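PDB 1BSP: thymidylate synthase 1 from Bacillus subtilis, which catalyses the reductive methylation of dUMP to dTMP with 5,10-methylenetetrahydrofolate as methyl donor and reductant, releasing dihydrofolate. Local coordinates for residues V54-T59 with E240-W245; R180-A185 with Y213-G218; D228-Q233 with L272-A277; L244-E249 with D259-I264; F49-V54 with V197-I202. All blocks are in the same frame, centred on the assembly; numbering follows the deposited sequence.

Contact 2 and contact 1 are the most buried, contacts 3 and 5 are half-covered, and contact 4 lies at the surface. Contact 2 joins two strands of the mixed sheet at the phosphate site, where arginine and serine meet an anion. Contact 5 ties the loop after strand 39-49 to helix 188-205, the helix that connects those two strands, through amides and a guanidinium. Contact 1 takes up the same loop from Val54 onward and has no hydrogen bond across its segments. It shares Leu244 and Trp245 with contact 4, where backbone bonds of a two-stranded sheet dominate. Contact 3 stands apart from contacts 4 and 5, touching contact 1 through Gln233 and contact 2 through Ala185.

Contact 1. Residues V54-T59 with E240-W245; sequences VPILTT and EAPELW
Val54 forks over the chain that leads into strand 243-246, one methyl to Pro242 and the other to Leu244. With chi1 at -70°, Val54 CG1 lies anti to the carbonyl carbon and lands 3.5 Å from Leu244 CB, the two side chains meeting at about a right angle. The second branch is wedged between the backbone N and the carbonyl carbon of its own residue. Here Val54 CG2 sits 3.4 Å from Pro242 O and 3.9 Å from Pro242 CG. Ile56 continues the row two residues on: Ile56 CG2 presses on the same proline ring, 3.6 Å from Pro242 CD, so Pro242 is touched by both branched residues. No hydrogen bond crosses between the segments. Thr58 brings its methyl this way, while its OG1 is bonded to Asp4 and to the backbone of Phe239. This is apolar core packing of the thymidylate synthase fold, joining the loop between strand 39-49 and helix 64-76 to the entry of the two-stranded antiparallel sheet.

Contact 2. Residues R180-A185 with Y213-G218; sequences RSNDMA and YIFNIG. With PO4 (phosphate ion), chain D.
The Phe215 ring takes the Asn182 amide obliquely, the two planes 47° apart, with Asn182 OD1 4.0 Å from Phe215 CE1; at the ring edge, in plane, lies CG1 of Ile217. The other flat group, the Arg180 guanidinium, turns an edge to a phosphate ion: NH1 donates to its O2 at 2.9 Å, and Ser181 OG adds a weak bond to the same oxygen. Both sit in a beta-alpha-beta unit, strands 172-183 and 209-223 running parallel with helix 188-205 connecting them. Arg180 is further held by the carbonyls of Thr158 and Pro159, and Arg141 of the second subunit also binds the phosphate, consistent with the predicted dUMP site shared across the dimer. The Asn182 amide is fixed by Asn188 at OD1 and Asn191 at ND2. Against Asn182 CB packs Ile217 CG2, 3.5 Å away, while Ile217 CD1 meets Met184 SD. At the corner, Arg180 O comes within 3.2 Å of Gly218 CA, where a beta carbon in the usual place would clash with that oxygen.

Contact 3. Residues D228-Q233 with L272-A277; sequences DNLKIQ and LLFEVA
Leu272, Phe274 and Asn229 make the tight part of this contact on one flank of helix 227-234, with Leu230 and Gln233 as its buried backing. Gln233, its CG anti to the backbone N (chi1 178°) and the chain straight beyond, lays its length beside one methyl: Leu272 CD1 is 3.3 Å from Gln233 CB. The Leu230 side chain crosses that of Phe274 at about a right angle, Leu230 CD1 3.6 Å from Phe274 CE1. Asn229 lies against the same ring, with Asn229 CB 3.7 Å from Phe274 CE1 and ND2 over one face. That ND2 also approaches Leu273 O in a short, bent contact, a weak and doubtful hydrogen bond. Toward solvent the fit loosens. The Ile232 and Leu272 side chains run past each other in opposite directions, Ile232 CG2 and Leu272 CD2 4.0 Å apart, and the exposed Leu273 side chain leads away. Gln233 NE2 bonds Thr59. Leu230 on Val222 ties the helix to strand 209-223, and the segment 272-277, which ends at Ala277, a probable folate-binding residue, touches Tyr223 of that strand there.

Contact 4. Residues L244-E249 with D259-I264; sequences LWINPE and DDFKLI
Trp245 and Lys262 form the hydrogen-bonded pair of this antiparallel sheet: Trp245 N donates to Lys262 O at 2.9 Å, and Lys262 N returns the bond to Trp245 O. The indole packs on the partner chain, Trp245 CZ3 3.3 Å from Asp260 O, with Asp259 O at the ring edge. Leu244 with Leu263 and Ile246 with Phe261 are the flanking non-hydrogen-bonded pairs. One step on, Asn247 N uses a lone pair of Asp260 O at 3.0 Å, and Ile246 CA lies 3.2 Å from Asp260 O in a CA-H...O contact. The Asn247 side chain (chi1 -177°) repeats the link: Asn247 ND2 donates to Asp260 OD1 at 3.0 Å, arriving from above the carboxylate plane. Asn247 OD1 accepts from Glu249 N, an Asx turn, and Asp260 OD2 is bonded to Thr257 N. A leucine in place of Asn247 would probably leave Asp260 OD1 without this donor and the turn without its acceptor. With donors at both carboxylate oxygens, Asp260 is likely to stay ionised; the Asn247-Asp260 pair carries the polar pairing past the end of the strand.

Contact 5. Residues F49-V54 with V197-I202; sequences FDNSEV and VLQRMI
A methyl group sits over a charged plane here: Val54 CG1 rests 3.5 Å above the centre of the Arg200 guanidinium. The edge of the same guanidinium serves polar partners. Arg200 NH2 donates to Asn51 OD1 at 3.1 Å, reaching that oxygen from above its carbonyl plane, and gives a second bond to a water 2.7 Å from NH2, which in turn donates a hydrogen bond to Asn51 O. Asn51 is thus gripped through side chain and backbone alike, its own chain in the left-handed region (phi 65°). Its amide faces two ways, for Asn51 ND2 gives a bond to Gln199 OE1 at 2.7 Å with the acceptor close to the amide plane. Helix 188-205, the crossover of a beta-alpha-beta unit, holds the loop after strand 39-49 through the consecutive Gln199 and Arg200, and through Asn196 one turn back, which bonds Asn51 OD1 as well. Gly211 O receives both Asn51 ND2 and Gln199 NE2. An alanine at Asn51 would probably leave Gln199 OE1 without this donor and take one of the bonds that hold the Arg200 guanidinium in its orientation. Beside this, Asp50 OD1 takes Ser52 N at 3.1 Å, an Asx turn, and Ser52 OG at 2.8 Å from the same face of its carboxylate.

Contact 1. Residues V54-T59 with E240-W245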
# COMPACT_ATOMS: atom_id res chain seq x y z
N VAL B 54 15.72 -17.15 4.71
CA VAL B 54 15.40 -15.93 5.44
C VAL B 54 16.05 -14.83 4.59
O VAL B 54 17.26 -14.88 4.30
CB VAL B 54 15.98 -15.90 6.87
CG1 VAL B 54 15.25 -16.91 7.73
CG2 VAL B 54 17.46 -16.20 6.85
N PRO B 55 15.25 -13.85 4.12
CA PRO B 55 15.80 -12.77 3.31
C PRO B 55 16.71 -11.86 4.12
O PRO B 55 16.24 -11.06 4.93
CB PRO B 55 14.54 -12.04 2.83
CG PRO B 55 13.61 -12.20 3.99
CD PRO B 55 13.81 -13.66 4.36
N ILE B 56 18.02 -12.02 3.96
CA ILE B 56 18.96 -11.20 4.69
C ILE B 56 20.15 -10.93 3.79
O ILE B 56 20.44 -11.72 2.88
CB ILE B 56 19.37 -11.84 6.04
CG1 ILE B 56 19.98 -10.79 6.96
CG2 ILE B 56 20.32 -13.02 5.82
CD1 ILE B 56 20.13 -11.25 8.39
N LEU B 57 20.76 -9.77 3.98
CA LEU B 57 21.91 -9.34 3.19
C LEU B 57 23.18 -10.01 3.72
O LEU B 57 23.37 -10.13 4.93
CB LEU B 57 22.03 -7.81 3.27
CG LEU B 57 22.78 -7.01 2.19
CD1 LEU B 57 22.10 -7.17 0.83
CD2 LEU B 57 22.78 -5.54 2.58
N THR B 58 24.03 -10.47 2.81
CA THR B 58 25.28 -11.11 3.20
C THR B 58 26.49 -10.30 2.76
O THR B 58 27.58 -10.48 3.31
CB THR B 58 25.39 -12.55 2.65
OG1 THR B 58 25.55 -12.51 1.23
CG2 THR B 58 24.15 -13.37 3.03
N THR B 59 26.31 -9.40 1.79
CA THR B 59 27.41 -8.56 1.29
C THR B 59 27.92 -7.57 2.33
O THR B 59 28.94 -6.92 2.14
CB THR B 59 26.99 -7.80 0.03
OG1 THR B 59 25.75 -7.12 0.28
CG2 THR B 59 26.85 -8.75 -1.17
N GLU B 240 25.78 -18.10 1.28
CA GLU B 240 24.55 -18.86 1.37
C GLU B 240 23.70 -18.25 2.48
O GLU B 240 24.24 -17.73 3.46
CB GLU B 240 24.87 -20.32 1.70
CG GLU B 240 25.86 -20.99 0.73
CD GLU B 240 25.34 -21.09 -0.70
OE1 GLU B 240 24.11 -21.04 -0.91
OE2 GLU B 240 26.17 -21.22 -1.63
N ALA B 241 22.39 -18.29 2.31
CA ALA B 241 21.50 -17.73 3.32
C ALA B 241 21.59 -18.52 4.61
O ALA B 241 21.53 -19.75 4.58
CB ALA B 241 20.08 -17.75 2.83
N PRO B 242 21.67 -17.83 5.75
CA PRO B 242 21.77 -18.48 7.06
C PRO B 242 20.43 -19.10 7.47
O PRO B 242 19.43 -19.02 6.75
CB PRO B 242 22.14 -17.32 7.98
CG PRO B 242 21.36 -16.19 7.37
CD PRO B 242 21.65 -16.36 5.90
N GLU B 243 20.42 -19.72 8.64
CA GLU B 243 19.21 -20.35 9.14
C GLU B 243 18.76 -19.58 10.37
O GLU B 243 19.58 -19.17 11.19
CB GLU B 243 19.49 -21.81 9.49
CG GLU B 243 18.24 -22.65 9.65
CD GLU B 243 18.52 -24.13 9.83
OE1 GLU B 243 19.39 -24.68 9.10
OE2 GLU B 243 17.87 -24.76 10.69
N LEU B 244 17.46 -19.30 10.45
CA LEU B 244 16.92 -18.59 11.58
C LEU B 244 16.22 -19.61 12.46
O LEU B 244 15.40 -20.38 11.97
CB LEU B 244 15.91 -17.53 11.13
CG LEU B 244 15.14 -16.80 12.23
CD1 LEU B 244 16.09 -15.99 13.08
CD2 LEU B 244 14.10 -15.90 11.62
N TRP B 245 16.57 -19.63 13.74
CA TRP B 245 15.96 -20.55 14.67
C TRP B 245 15.05 -19.79 15.61
O TRP B 245 15.45 -18.78 16.19
CB TRP B 245 17.04 -21.27 15.49
CG TRP B 245 16.51 -22.04 16.67
CD1 TRP B 245 16.09 -23.34 16.67
CD2 TRP B 245 16.31 -21.56 18.01
NE1 TRP B 245 15.65 -23.69 17.93
CE2 TRP B 245 15.78 -22.62 18.76
CE3 TRP B 245 16.55 -20.33 18.64
CZ2 TRP B 245 15.47 -22.50 20.12
CZ3 TRP B 245 16.23 -20.20 19.99
CH2 TRP B 245 15.70 -21.28 20.71

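Contact 2. Residues R180-A185 with Y213-G218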
# COMPACT_ATOMS: atom_id res chain seq x y z
N ARG B 180 6.51 3.48 2.44
CA ARG B 180 6.24 4.66 1.60
C ARG B 180 7.52 5.11 0.92
O ARG B 180 7.52 5.49 -0.25
CB ARG B 180 5.63 5.79 2.42
CG ARG B 180 6.50 6.30 3.54
CD ARG B 180 5.78 7.45 4.23
NE ARG B 180 6.49 7.98 5.38
CZ ARG B 180 7.54 8.79 5.30
NH1 ARG B 180 7.99 9.17 4.12
NH2 ARG B 180 8.10 9.24 6.41
N SER B 181 8.62 5.05 1.65
CA SER B 181 9.92 5.40 1.11
C SER B 181 10.90 4.55 1.88
O SER B 181 10.67 4.22 3.04
CB SER B 181 10.21 6.90 1.29
OG SER B 181 10.08 7.30 2.64
N ASN B 182 11.96 4.12 1.21
CA ASN B 182 12.95 3.31 1.88
C ASN B 182 14.36 3.57 1.35
O ASN B 182 14.60 3.55 0.15
CB ASN B 182 12.58 1.83 1.72
CG ASN B 182 12.89 1.01 2.96
OD1 ASN B 182 13.47 -0.07 2.86
ND2 ASN B 182 12.49 1.51 4.13
N ASP B 183 15.25 3.94 2.26
CA ASP B 183 16.66 4.18 1.97
C ASP B 183 17.22 2.78 1.75
O ASP B 183 17.32 2.00 2.69
CB ASP B 183 17.31 4.84 3.20
CG ASP B 183 18.82 5.00 3.08
OD1 ASP B 183 19.44 4.51 2.12
OD2 ASP B 183 19.41 5.63 3.99
N MET B 184 17.57 2.47 0.51
CA MET B 184 18.10 1.15 0.18
C MET B 184 19.41 0.74 0.84
O MET B 184 19.65 -0.45 1.07
CB MET B 184 18.23 1.02 -1.33
CG MET B 184 16.91 1.08 -2.04
SD MET B 184 15.84 -0.25 -1.50
CE MET B 184 16.62 -1.59 -2.31
N ALA B 185 20.26 1.70 1.18
CA ALA B 185 21.54 1.36 1.79
C ALA B 185 21.51 1.08 3.29
O ALA B 185 22.16 0.15 3.76
CB ALA B 185 22.58 2.44 1.49
N TYR B 213 6.33 -13.74 1.05
CA TYR B 213 6.66 -12.51 1.76
C TYR B 213 6.93 -11.51 0.66
O TYR B 213 7.82 -11.71 -0.17
CB TYR B 213 7.92 -12.70 2.59
CG TYR B 213 8.38 -11.44 3.29
CD1 TYR B 213 7.48 -10.69 4.05
CD2 TYR B 213 9.70 -11.01 3.21
CE1 TYR B 213 7.89 -9.55 4.72
CE2 TYR B 213 10.12 -9.86 3.88
CZ TYR B 213 9.21 -9.14 4.63
OH TYR B 213 9.60 -8.02 5.33
N ILE B 214 6.14 -10.44 0.63
CA ILE B 214 6.26 -9.41 -0.39
C ILE B 214 6.54 -8.05 0.28
O ILE B 214 5.82 -7.64 1.19
CB ILE B 214 4.95 -9.34 -1.23
CG1 ILE B 214 4.65 -10.72 -1.86
CG2 ILE B 214 5.07 -8.31 -2.32
CD1 ILE B 214 3.18 -11.01 -2.02
N PHE B 215 7.60 -7.38 -0.17
CA PHE B 215 7.98 -6.07 0.37
C PHE B 215 7.90 -5.00 -0.72
O PHE B 215 8.72 -4.99 -1.65
CB PHE B 215 9.41 -6.12 0.91
CG PHE B 215 9.74 -5.01 1.87
CD1 PHE B 215 10.19 -3.78 1.41
CD2 PHE B 215 9.60 -5.20 3.24
CE1 PHE B 215 10.50 -2.75 2.30
CE2 PHE B 215 9.90 -4.18 4.13
CZ PHE B 215 10.35 -2.95 3.66
N ASN B 216 6.91 -4.12 -0.62
CA ASN B 216 6.74 -3.06 -1.60
C ASN B 216 7.33 -1.77 -1.07
O ASN B 216 7.24 -1.49 0.13
CB ASN B 216 5.25 -2.83 -1.90
CG ASN B 216 4.55 -4.08 -2.34
OD1 ASN B 216 4.89 -4.68 -3.37
ND2 ASN B 216 3.56 -4.51 -1.56
N ILE B 217 7.89 -0.98 -1.98
CA ILE B 217 8.50 0.30 -1.65
C ILE B 217 7.97 1.40 -2.57
O ILE B 217 7.99 1.25 -3.80
CB ILE B 217 10.04 0.24 -1.81
CG1 ILE B 217 10.61 -0.97 -1.06
CG2 ILE B 217 10.68 1.51 -1.25
CD1 ILE B 217 12.03 -1.30 -1.44
N GLY B 218 7.48 2.49 -1.98
CA GLY B 218 6.97 3.60 -2.77
C GLY B 218 8.14 4.34 -3.40
O GLY B 218 8.53 4.08 -4.55
P PO4 D . 11.27 10.96 5.22
O1 PO4 D . 10.06 12.01 5.40
O2 PO4 D . 10.79 9.88 4.32
O3 PO4 D . 11.51 10.56 6.62
O4 PO4 D . 12.36 11.76 4.63

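Contact 3. Residues D228-Q233 with L272-A277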
# COMPACT_ATOMS: atom_id res chain seq x y z
N ASP B 228 29.19 5.10 -4.33
CA ASP B 228 30.48 4.44 -4.51
C ASP B 228 30.63 3.15 -3.71
O ASP B 228 31.14 2.15 -4.22
CB ASP B 228 31.62 5.41 -4.25
CG ASP B 228 31.84 6.38 -5.40
OD1 ASP B 228 31.72 5.97 -6.58
OD2 ASP B 228 32.13 7.56 -5.11
N ASN B 229 30.14 3.15 -2.48
CA ASN B 229 30.21 1.96 -1.63
C ASN B 229 29.19 0.93 -2.11
O ASN B 229 29.46 -0.27 -2.07
CB ASN B 229 29.97 2.31 -0.16
CG ASN B 229 31.24 2.77 0.54
OD1 ASN B 229 32.33 2.71 -0.02
ND2 ASN B 229 31.09 3.22 1.78
N LEU B 230 28.03 1.40 -2.57
CA LEU B 230 26.99 0.51 -3.08
C LEU B 230 27.59 -0.21 -4.29
O LEU B 230 27.32 -1.38 -4.53
CB LEU B 230 25.75 1.30 -3.49
CG LEU B 230 24.45 1.15 -2.70
CD1 LEU B 230 24.71 1.02 -1.21
CD2 LEU B 230 23.53 2.33 -2.98
N LYS B 231 28.40 0.52 -5.04
CA LYS B 231 29.07 -0.02 -6.21
C LYS B 231 30.00 -1.15 -5.76
O LYS B 231 30.03 -2.22 -6.37
CB LYS B 231 29.88 1.09 -6.90
CG LYS B 231 29.13 1.85 -7.97
CD LYS B 231 28.97 0.98 -9.20
CE LYS B 231 28.34 1.70 -10.37
NZ LYS B 231 28.39 0.82 -11.58
N ILE B 232 30.74 -0.89 -4.69
CA ILE B 232 31.68 -1.85 -4.10
C ILE B 232 30.93 -3.11 -3.66
O ILE B 232 31.23 -4.22 -4.11
CB ILE B 232 32.39 -1.22 -2.87
CG1 ILE B 232 33.33 -0.10 -3.31
CG2 ILE B 232 33.15 -2.28 -2.09
CD1 ILE B 232 33.98 0.62 -2.15
N GLN B 233 29.95 -2.90 -2.80
CA GLN B 233 29.11 -3.96 -2.25
C GLN B 233 28.52 -4.86 -3.33
O GLN B 233 28.43 -6.07 -3.14
CB GLN B 233 28.00 -3.31 -1.41
CG GLN B 233 27.00 -4.24 -0.80
CD GLN B 233 26.02 -3.50 0.10
OE1 GLN B 233 25.85 -2.29 -0.01
NE2 GLN B 233 25.37 -4.23 0.99
N LEU B 272 31.26 -1.75 5.57
CA LEU B 272 31.15 -0.69 4.56
C LEU B 272 30.54 0.49 5.31
O LEU B 272 29.52 0.31 5.99
CB LEU B 272 30.18 -1.10 3.45
CG LEU B 272 30.61 -2.05 2.34
CD1 LEU B 272 29.42 -2.31 1.43
CD2 LEU B 272 31.74 -1.44 1.54
N LEU B 273 31.14 1.67 5.23
CA LEU B 273 30.62 2.84 5.94
C LEU B 273 29.65 3.66 5.08
O LEU B 273 29.82 3.75 3.87
CB LEU B 273 31.76 3.71 6.45
CG LEU B 273 32.77 3.03 7.38
CD1 LEU B 273 33.96 3.94 7.60
CD2 LEU B 273 32.13 2.66 8.71
N PHE B 274 28.63 4.22 5.72
CA PHE B 274 27.63 5.04 5.02
C PHE B 274 27.26 6.24 5.86
O PHE B 274 26.74 6.09 6.96
CB PHE B 274 26.35 4.24 4.74
CG PHE B 274 26.53 3.15 3.74
CD1 PHE B 274 26.52 3.43 2.38
CD2 PHE B 274 26.71 1.84 4.16
CE1 PHE B 274 26.68 2.42 1.45
CE2 PHE B 274 26.88 0.82 3.22
CZ PHE B 274 26.86 1.11 1.86
N GLU B 275 27.50 7.43 5.33
CA GLU B 275 27.19 8.67 6.02
C GLU B 275 25.71 8.77 6.36
O GLU B 275 24.84 8.44 5.53
CB GLU B 275 27.56 9.88 5.17
CG GLU B 275 28.80 10.62 5.62
CD GLU B 275 28.97 11.94 4.90
OE1 GLU B 275 28.32 12.91 5.34
OE2 GLU B 275 29.73 12.00 3.91
N VAL B 276 25.43 9.27 7.56
CA VAL B 276 24.06 9.41 8.02
C VAL B 276 23.42 10.72 7.58
O VAL B 276 24.02 11.79 7.71
CB VAL B 276 23.98 9.30 9.56
CG1 VAL B 276 22.53 9.40 10.02
CG2 VAL B 276 24.58 7.99 10.01
N ALA B 277 22.21 10.62 7.03
CA ALA B 277 21.44 11.77 6.58
C ALA B 277 20.50 12.13 7.73
O ALA B 277 20.02 11.24 8.44
CB ALA B 277 20.64 11.42 5.34

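Contact 4. Residues L244-E249 with D259-I264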
# COMPACT_ATOMS: atom_id res chain seq x y z
N LEU B 244 17.46 -19.30 10.45
CA LEU B 244 16.92 -18.59 11.58
C LEU B 244 16.22 -19.61 12.46
O LEU B 244 15.40 -20.38 11.97
CB LEU B 244 15.91 -17.53 11.13
CG LEU B 244 15.14 -16.80 12.23
CD1 LEU B 244 16.09 -15.99 13.08
CD2 LEU B 244 14.10 -15.90 11.62
N TRP B 245 16.57 -19.63 13.74
CA TRP B 245 15.96 -20.55 14.67
C TRP B 245 15.05 -19.79 15.61
O TRP B 245 15.45 -18.78 16.19
CB TRP B 245 17.04 -21.27 15.49
CG TRP B 245 16.51 -22.04 16.67
CD1 TRP B 245 16.09 -23.34 16.67
CD2 TRP B 245 16.31 -21.56 18.01
NE1 TRP B 245 15.65 -23.69 17.93
CE2 TRP B 245 15.78 -22.62 18.76
CE3 TRP B 245 16.55 -20.33 18.64
CZ2 TRP B 245 15.47 -22.50 20.12
CZ3 TRP B 245 16.23 -20.20 19.99
CH2 TRP B 245 15.70 -21.28 20.71
N ILE B 246 13.80 -20.22 15.72
CA ILE B 246 12.88 -19.57 16.64
C ILE B 246 12.43 -20.69 17.57
O ILE B 246 12.18 -21.80 17.12
CB ILE B 246 11.62 -18.93 15.94
CG1 ILE B 246 12.04 -17.84 14.94
CG2 ILE B 246 10.71 -18.29 16.99
CD1 ILE B 246 12.41 -18.34 13.56
N ASN B 247 12.41 -20.40 18.87
CA ASN B 247 12.00 -21.36 19.89
C ASN B 247 10.69 -22.02 19.46
O ASN B 247 9.63 -21.37 19.44
CB ASN B 247 11.82 -20.65 21.24
CG ASN B 247 11.47 -21.61 22.37
OD1 ASN B 247 11.31 -22.81 22.16
ND2 ASN B 247 11.34 -21.07 23.58
N PRO B 248 10.74 -23.32 19.13
CA PRO B 248 9.59 -24.13 18.68
C PRO B 248 8.55 -24.34 19.77
O PRO B 248 7.48 -24.87 19.50
CB PRO B 248 10.24 -25.46 18.28
CG PRO B 248 11.70 -25.14 18.09
CD PRO B 248 11.95 -24.16 19.19
N GLU B 249 8.87 -23.95 20.99
CA GLU B 249 7.96 -24.13 22.10
C GLU B 249 7.05 -22.95 22.37
O GLU B 249 6.09 -23.07 23.12
CB GLU B 249 8.74 -24.49 23.36
CG GLU B 249 9.38 -25.87 23.28
CD GLU B 249 10.52 -26.08 24.26
OE1 GLU B 249 11.01 -25.09 24.84
OE2 GLU B 249 10.94 -27.24 24.42
N ASP B 259 15.70 -13.77 23.21
CA ASP B 259 16.46 -15.02 23.36
C ASP B 259 15.93 -16.19 22.53
O ASP B 259 16.64 -17.17 22.30
CB ASP B 259 16.53 -15.44 24.82
CG ASP B 259 17.25 -14.42 25.69
OD1 ASP B 259 18.50 -14.42 25.70
OD2 ASP B 259 16.57 -13.61 26.36
N ASP B 260 14.68 -16.08 22.11
CA ASP B 260 14.04 -17.13 21.32
C ASP B 260 14.47 -17.07 19.88
O ASP B 260 14.09 -17.92 19.07
CB ASP B 260 12.52 -16.99 21.41
CG ASP B 260 12.00 -17.23 22.83
OD1 ASP B 260 12.41 -18.22 23.45
OD2 ASP B 260 11.17 -16.43 23.32
N PHE B 261 15.30 -16.09 19.56
CA PHE B 261 15.77 -15.88 18.19
C PHE B 261 17.27 -16.07 18.09
O PHE B 261 18.04 -15.53 18.90
CB PHE B 261 15.38 -14.47 17.72
CG PHE B 261 13.91 -14.22 17.73
CD1 PHE B 261 13.10 -14.71 16.71
CD2 PHE B 261 13.32 -13.52 18.78
CE1 PHE B 261 11.73 -14.50 16.73
CE2 PHE B 261 11.94 -13.30 18.81
CZ PHE B 261 11.14 -13.78 17.78
N LYS B 262 17.70 -16.82 17.08
CA LYS B 262 19.11 -17.07 16.92
C LYS B 262 19.44 -17.39 15.47
O LYS B 262 18.86 -18.29 14.88
CB LYS B 262 19.53 -18.24 17.82
CG LYS B 262 21.01 -18.48 17.90
CD LYS B 262 21.33 -19.58 18.90
CE LYS B 262 22.83 -19.78 19.04
NZ LYS B 262 23.13 -20.85 20.04
N LEU B 263 20.30 -16.58 14.88
CA LEU B 263 20.72 -16.81 13.51
C LEU B 263 21.91 -17.75 13.56
O LEU B 263 22.85 -17.54 14.33
CB LEU B 263 21.09 -15.50 12.80
CG LEU B 263 19.94 -14.69 12.20
CD1 LEU B 263 20.52 -13.45 11.54
CD2 LEU B 263 19.20 -15.52 11.18
N ILE B 264 21.86 -18.80 12.75
CA ILE B 264 22.92 -19.79 12.69
C ILE B 264 23.65 -19.72 11.35
O ILE B 264 23.02 -19.69 10.29
CB ILE B 264 22.34 -21.24 12.89
CG1 ILE B 264 22.04 -21.49 14.37
CG2 ILE B 264 23.30 -22.29 12.35
CD1 ILE B 264 20.76 -20.89 14.86

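Contact 5. Residues F49-V54 with V197-I202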
# COMPACT_ATOMS: atom_id res chain seq x y z
N PHE B 49 9.59 -13.05 -1.82
CA PHE B 49 10.33 -14.19 -1.27
C PHE B 49 9.38 -15.33 -0.90
O PHE B 49 8.35 -15.10 -0.25
CB PHE B 49 11.11 -13.75 -0.03
CG PHE B 49 11.92 -12.49 -0.22
CD1 PHE B 49 13.12 -12.51 -0.94
CD2 PHE B 49 11.49 -11.28 0.32
CE1 PHE B 49 13.88 -11.37 -1.10
CE2 PHE B 49 12.24 -10.12 0.16
CZ PHE B 49 13.44 -10.17 -0.55
N ASP B 50 9.73 -16.56 -1.29
CA ASP B 50 8.92 -17.75 -0.97
C ASP B 50 9.25 -18.37 0.40
O ASP B 50 8.76 -19.45 0.73
CB ASP B 50 9.02 -18.81 -2.09
CG ASP B 50 10.46 -19.28 -2.35
OD1 ASP B 50 11.34 -19.04 -1.51
OD2 ASP B 50 10.69 -19.89 -3.42
N ASN B 51 10.10 -17.70 1.16
CA ASN B 51 10.50 -18.17 2.48
C ASN B 51 11.30 -19.48 2.55
O ASN B 51 11.39 -20.12 3.61
CB ASN B 51 9.30 -18.17 3.42
CG ASN B 51 9.12 -16.84 4.12
OD1 ASN B 51 10.07 -16.29 4.66
ND2 ASN B 51 7.91 -16.30 4.08
N SER B 52 11.91 -19.86 1.43
CA SER B 52 12.76 -21.04 1.42
C SER B 52 14.11 -20.62 2.02
O SER B 52 15.00 -21.44 2.23
CB SER B 52 12.94 -21.56 -0.01
OG SER B 52 13.61 -20.63 -0.85
N GLU B 53 14.24 -19.32 2.31
CA GLU B 53 15.44 -18.73 2.88
C GLU B 53 15.00 -17.50 3.65
O GLU B 53 14.01 -16.87 3.28
CB GLU B 53 16.38 -18.21 1.78
CG GLU B 53 16.92 -19.23 0.79
CD GLU B 53 17.89 -18.61 -0.21
OE1 GLU B 53 18.22 -17.41 -0.06
OE2 GLU B 53 18.32 -19.31 -1.15
N VAL B 54 15.72 -17.15 4.71
CA VAL B 54 15.40 -15.93 5.44
C VAL B 54 16.05 -14.83 4.59
O VAL B 54 17.26 -14.88 4.30
CB VAL B 54 15.98 -15.90 6.87
CG1 VAL B 54 15.25 -16.91 7.73
CG2 VAL B 54 17.46 -16.20 6.85
N VAL B 197 10.60 -11.82 9.90
CA VAL B 197 10.61 -12.40 11.24
C VAL B 197 9.22 -12.31 11.87
O VAL B 197 8.78 -13.24 12.56
CB VAL B 197 11.71 -11.71 12.10
CG1 VAL B 197 11.54 -12.00 13.58
CG2 VAL B 197 13.09 -12.17 11.62
N LEU B 198 8.52 -11.21 11.63
CA LEU B 198 7.18 -11.03 12.17
C LEU B 198 6.24 -12.03 11.51
O LEU B 198 5.28 -12.50 12.14
CB LEU B 198 6.68 -9.60 11.89
CG LEU B 198 5.22 -9.32 12.28
CD1 LEU B 198 5.06 -9.25 13.79
CD2 LEU B 198 4.75 -8.04 11.64
N GLN B 199 6.50 -12.34 10.25
CA GLN B 199 5.67 -13.28 9.51
C GLN B 199 5.79 -14.65 10.17
O GLN B 199 4.79 -15.33 10.42
CB GLN B 199 6.12 -13.37 8.04
CG GLN B 199 5.14 -14.09 7.15
CD GLN B 199 5.74 -14.51 5.83
OE1 GLN B 199 6.91 -14.26 5.57
NE2 GLN B 199 4.96 -15.18 5.00
N ARG B 200 7.03 -15.03 10.45
CA ARG B 200 7.35 -16.30 11.08
C ARG B 200 6.80 -16.43 12.50
O ARG B 200 6.27 -17.48 12.86
CB ARG B 200 8.85 -16.52 11.05
CG ARG B 200 9.34 -16.57 9.63
CD ARG B 200 10.84 -16.63 9.52
NE ARG B 200 11.21 -16.81 8.12
CZ ARG B 200 11.85 -17.87 7.64
NH1 ARG B 200 12.22 -18.84 8.46
NH2 ARG B 200 12.05 -17.99 6.34
N MET B 201 6.92 -15.37 13.29
CA MET B 201 6.39 -15.37 14.65
C MET B 201 4.89 -15.64 14.65
O MET B 201 4.41 -16.47 15.41
CB MET B 201 6.62 -14.02 15.33
CG MET B 201 8.06 -13.67 15.58
SD MET B 201 8.17 -12.02 16.25
CE MET B 201 7.12 -12.12 17.68
N ILE B 202 4.17 -14.92 13.80
CA ILE B 202 2.72 -15.04 13.68
C ILE B 202 2.27 -16.37 13.07
O ILE B 202 1.28 -16.96 13.51
CB ILE B 202 2.13 -13.82 12.94
CG1 ILE B 202 2.28 -12.58 13.84
CG2 ILE B 202 0.67 -14.05 12.56
CD1 ILE B 202 1.62 -11.34 13.32
O HOH W 1 13.23 -20.37 5.97